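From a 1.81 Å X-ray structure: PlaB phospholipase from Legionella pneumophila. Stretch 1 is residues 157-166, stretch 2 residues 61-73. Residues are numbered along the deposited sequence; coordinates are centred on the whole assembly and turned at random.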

# COMPACT_ATOMS: atom_id res chain seq x y z
N GLU B 157 17.78 12.48 -5.03
CA GLU B 157 18.76 13.36 -4.40
C GLU B 157 18.50 13.53 -2.90
O GLU B 157 19.28 13.04 -2.08
CB GLU B 157 18.80 14.73 -5.09
CG GLU B 157 19.61 15.79 -4.34
CD GLU B 157 21.07 15.86 -4.78
OE1 GLU B 157 21.45 16.89 -5.40
OE2 GLU B 157 21.85 14.91 -4.51
N PRO B 158 17.40 14.20 -2.54
CA PRO B 158 17.20 14.55 -1.13
C PRO B 158 16.88 13.33 -0.28
O PRO B 158 16.33 12.34 -0.75
CB PRO B 158 16.02 15.53 -1.16
CG PRO B 158 15.35 15.34 -2.50
CD PRO B 158 16.18 14.39 -3.33
N GLY B 159 17.25 13.43 1.00
CA GLY B 159 17.08 12.31 1.92
C GLY B 159 15.64 12.18 2.39
O GLY B 159 14.98 13.16 2.76
N LYS B 160 15.15 10.94 2.41
CA LYS B 160 13.73 10.72 2.65
C LYS B 160 13.32 11.20 4.03
O LYS B 160 12.21 11.73 4.20
CB LYS B 160 13.39 9.24 2.49
CG LYS B 160 11.89 8.96 2.39
CD LYS B 160 11.28 8.66 3.74
CE LYS B 160 9.78 8.46 3.65
NZ LYS B 160 9.18 8.11 4.98
N CYS B 161 14.17 11.02 5.04
CA CYS B 161 13.76 11.39 6.39
C CYS B 161 13.68 12.90 6.56
O CYS B 161 12.81 13.39 7.29
CB CYS B 161 14.71 10.79 7.42
SG CYS B 161 14.51 8.99 7.60
N VAL B 162 14.55 13.65 5.89
CA VAL B 162 14.41 15.10 5.93
C VAL B 162 13.15 15.54 5.17
O VAL B 162 12.53 16.55 5.52
CB VAL B 162 15.67 15.77 5.36
CG1 VAL B 162 15.46 17.29 5.28
CG2 VAL B 162 16.88 15.42 6.23
N LEU B 163 12.78 14.84 4.10
CA LEU B 163 11.55 15.17 3.39
C LEU B 163 10.32 14.93 4.26
O LEU B 163 9.34 15.67 4.15
CB LEU B 163 11.44 14.35 2.10
CG LEU B 163 12.47 14.65 1.02
CD1 LEU B 163 12.24 13.78 -0.20
CD2 LEU B 163 12.44 16.12 0.62
N ASP B 164 10.35 13.90 5.11
CA ASP B 164 9.24 13.71 6.04
C ASP B 164 9.09 14.89 6.99
O ASP B 164 7.97 15.22 7.40
CB ASP B 164 9.44 12.42 6.83
CG ASP B 164 9.27 11.18 5.98
OD1 ASP B 164 8.47 11.19 5.02
OD2 ASP B 164 9.94 10.18 6.29
N TRP B 165 10.21 15.54 7.35
CA TRP B 165 10.14 16.74 8.19
C TRP B 165 9.60 17.92 7.39
O TRP B 165 8.71 18.64 7.85
CB TRP B 165 11.53 17.08 8.76
CG TRP B 165 11.52 18.03 9.95
CD1 TRP B 165 11.71 17.70 11.27
CD2 TRP B 165 11.29 19.45 9.93
NE1 TRP B 165 11.61 18.82 12.06
CE2 TRP B 165 11.36 19.90 11.26
CE3 TRP B 165 11.05 20.37 8.92
CZ2 TRP B 165 11.18 21.24 11.61
CZ3 TRP B 165 10.87 21.71 9.26
CH2 TRP B 165 10.94 22.13 10.59
N LEU B 166 10.11 18.12 6.18
CA LEU B 166 9.75 19.29 5.41
C LEU B 166 8.32 19.24 4.88
O LEU B 166 7.77 20.28 4.51
CB LEU B 166 10.73 19.46 4.26
CG LEU B 166 12.12 19.94 4.68
CD1 LEU B 166 13.14 19.64 3.59
CD2 LEU B 166 12.09 21.46 4.97
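Stretch 2, residues 61-73: ISFDDTVTVDDIA

Stretch 2 approaches as an irregular segment, turns through a type I beta turn from D64 to V67, and enters a helix at V69; this helix and helix 160-166 cross at -103°, their axes 10.3 Å apart at closest approach. The loop meets the N-terminus of the first helix. G159 N donates to S62 O (3.0 Å), and the CA of G159 lies 4.1 Å from the CA of D65, a proximity that requires glycine's bare backbone: an ideal CB would stand 2.7 Å from D64 O. D65, chi1 m (-78°), leaves its backbone sideways, but the end of its side chain comes nearer, and OD1 accepts from K160 N at 2.8 Å. K160 itself, chi1 t, leads its end away, and its NZ forms a salt bridge with D164 OD2 (2.6 Å). D64 points away from stretch 1; with chi1 t, its OD1 accepts from T66 N (2.6 Å) and T66 OG1 (2.7 Å), bracing the turn. C161, chi1 m, packs its CB 3.3 Å from V67 O. T68, chi1 p, caps the second helix, OG1 accepting from D71 N (2.9 Å), while D71 OD2 receives T68 N (3.0 Å). Beyond the cap, V69, chi1 t, points toward W165: its CG2 lies 3.7 Å from W165 CG, and its CG1 sits over the indole face, 4.3 Å from the five-membered ring centroid. V162 CG2 reaches I72 CD1 at 4.2 Å.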

# COMPACT_ATOMS: atom_id res chain seq x y z
N ILE B 61 25.05 16.61 5.76
CA ILE B 61 24.66 15.64 4.75
C ILE B 61 23.15 15.65 4.64
O ILE B 61 22.44 15.22 5.57
CB ILE B 61 25.18 14.24 5.09
CG1 ILE B 61 26.69 14.28 5.32
CG2 ILE B 61 24.81 13.27 3.97
CD1 ILE B 61 27.48 14.74 4.12
N SER B 62 22.65 16.10 3.50
CA SER B 62 21.23 16.18 3.22
C SER B 62 20.77 15.15 2.20
O SER B 62 19.59 15.15 1.82
CB SER B 62 20.88 17.58 2.72
OG SER B 62 21.80 17.99 1.72
N PHE B 63 21.66 14.28 1.73
CA PHE B 63 21.35 13.34 0.67
C PHE B 63 21.48 11.89 1.11
O PHE B 63 21.66 11.00 0.27
CB PHE B 63 22.24 13.62 -0.54
CG PHE B 63 23.68 13.85 -0.18
CD1 PHE B 63 24.51 12.78 0.06
CD2 PHE B 63 24.19 15.14 -0.08
CE1 PHE B 63 25.84 12.98 0.40
CE2 PHE B 63 25.52 15.35 0.27
CZ PHE B 63 26.35 14.26 0.51
N ASP B 64 21.36 11.62 2.41
CA ASP B 64 21.39 10.27 2.96
C ASP B 64 20.00 9.94 3.50
O ASP B 64 19.51 10.62 4.40
CB ASP B 64 22.44 10.15 4.07
CG ASP B 64 22.51 8.76 4.68
OD1 ASP B 64 21.46 8.10 4.83
OD2 ASP B 64 23.63 8.33 5.02
N ASP B 65 19.40 8.87 2.98
CA ASP B 65 18.02 8.54 3.36
C ASP B 65 17.87 8.11 4.81
O ASP B 65 16.74 8.09 5.30
CB ASP B 65 17.49 7.43 2.45
CG ASP B 65 17.08 7.94 1.08
OD1 ASP B 65 16.73 9.14 0.96
OD2 ASP B 65 17.09 7.14 0.12
N THR B 66 18.95 7.78 5.52
CA THR B 66 18.84 7.36 6.91
C THR B 66 19.00 8.51 7.90
O THR B 66 18.63 8.35 9.07
CB THR B 66 19.87 6.28 7.22
OG1 THR B 66 21.19 6.83 7.20
CG2 THR B 66 19.79 5.16 6.20
N VAL B 67 19.50 9.66 7.46
CA VAL B 67 19.81 10.77 8.36
C VAL B 67 18.56 11.58 8.60
O VAL B 67 17.82 11.91 7.66
CB VAL B 67 20.94 11.63 7.77
CG1 VAL B 67 21.19 12.87 8.63
CG2 VAL B 67 22.21 10.79 7.63
N THR B 68 18.30 11.91 9.87
CA THR B 68 17.14 12.67 10.28
C THR B 68 17.54 14.08 10.73
O THR B 68 18.71 14.37 11.00
CB THR B 68 16.39 11.96 11.42
OG1 THR B 68 17.17 12.06 12.63
CG2 THR B 68 16.14 10.48 11.09
N VAL B 69 16.54 14.96 10.82
CA VAL B 69 16.77 16.30 11.33
C VAL B 69 17.29 16.23 12.76
O VAL B 69 18.19 16.98 13.16
CB VAL B 69 15.48 17.14 11.23
CG1 VAL B 69 15.62 18.49 11.91
CG2 VAL B 69 15.12 17.35 9.77
N ASP B 70 16.76 15.29 13.55
CA ASP B 70 17.30 15.04 14.89
C ASP B 70 18.78 14.69 14.83
O ASP B 70 19.58 15.23 15.61
CB ASP B 70 16.52 13.90 15.53
CG ASP B 70 17.08 13.49 16.87
OD1 ASP B 70 17.00 14.30 17.81
OD2 ASP B 70 17.59 12.35 16.98
N ASP B 71 19.17 13.76 13.95
CA ASP B 71 20.57 13.40 13.75
C ASP B 71 21.43 14.62 13.43
O ASP B 71 22.52 14.78 13.98
CB ASP B 71 20.71 12.40 12.59
CG ASP B 71 20.06 11.04 12.86
OD1 ASP B 71 19.70 10.69 14.01
OD2 ASP B 71 19.93 10.30 11.85
N ILE B 72 20.96 15.47 12.51
CA ILE B 72 21.78 16.58 12.05
C ILE B 72 21.96 17.61 13.16
O ILE B 72 23.03 18.20 13.31
CB ILE B 72 21.17 17.21 10.79
CG1 ILE B 72 21.19 16.21 9.63
CG2 ILE B 72 21.92 18.47 10.40
CD1 ILE B 72 20.25 16.58 8.50
N ALA B 73 20.90 17.87 13.93
CA ALA B 73 21.02 18.82 15.04
C ALA B 73 21.96 18.28 16.11
O ALA B 73 22.77 19.03 16.67
CB ALA B 73 19.63 19.11 15.61
O HOH W 1 13.53 14.00 9.95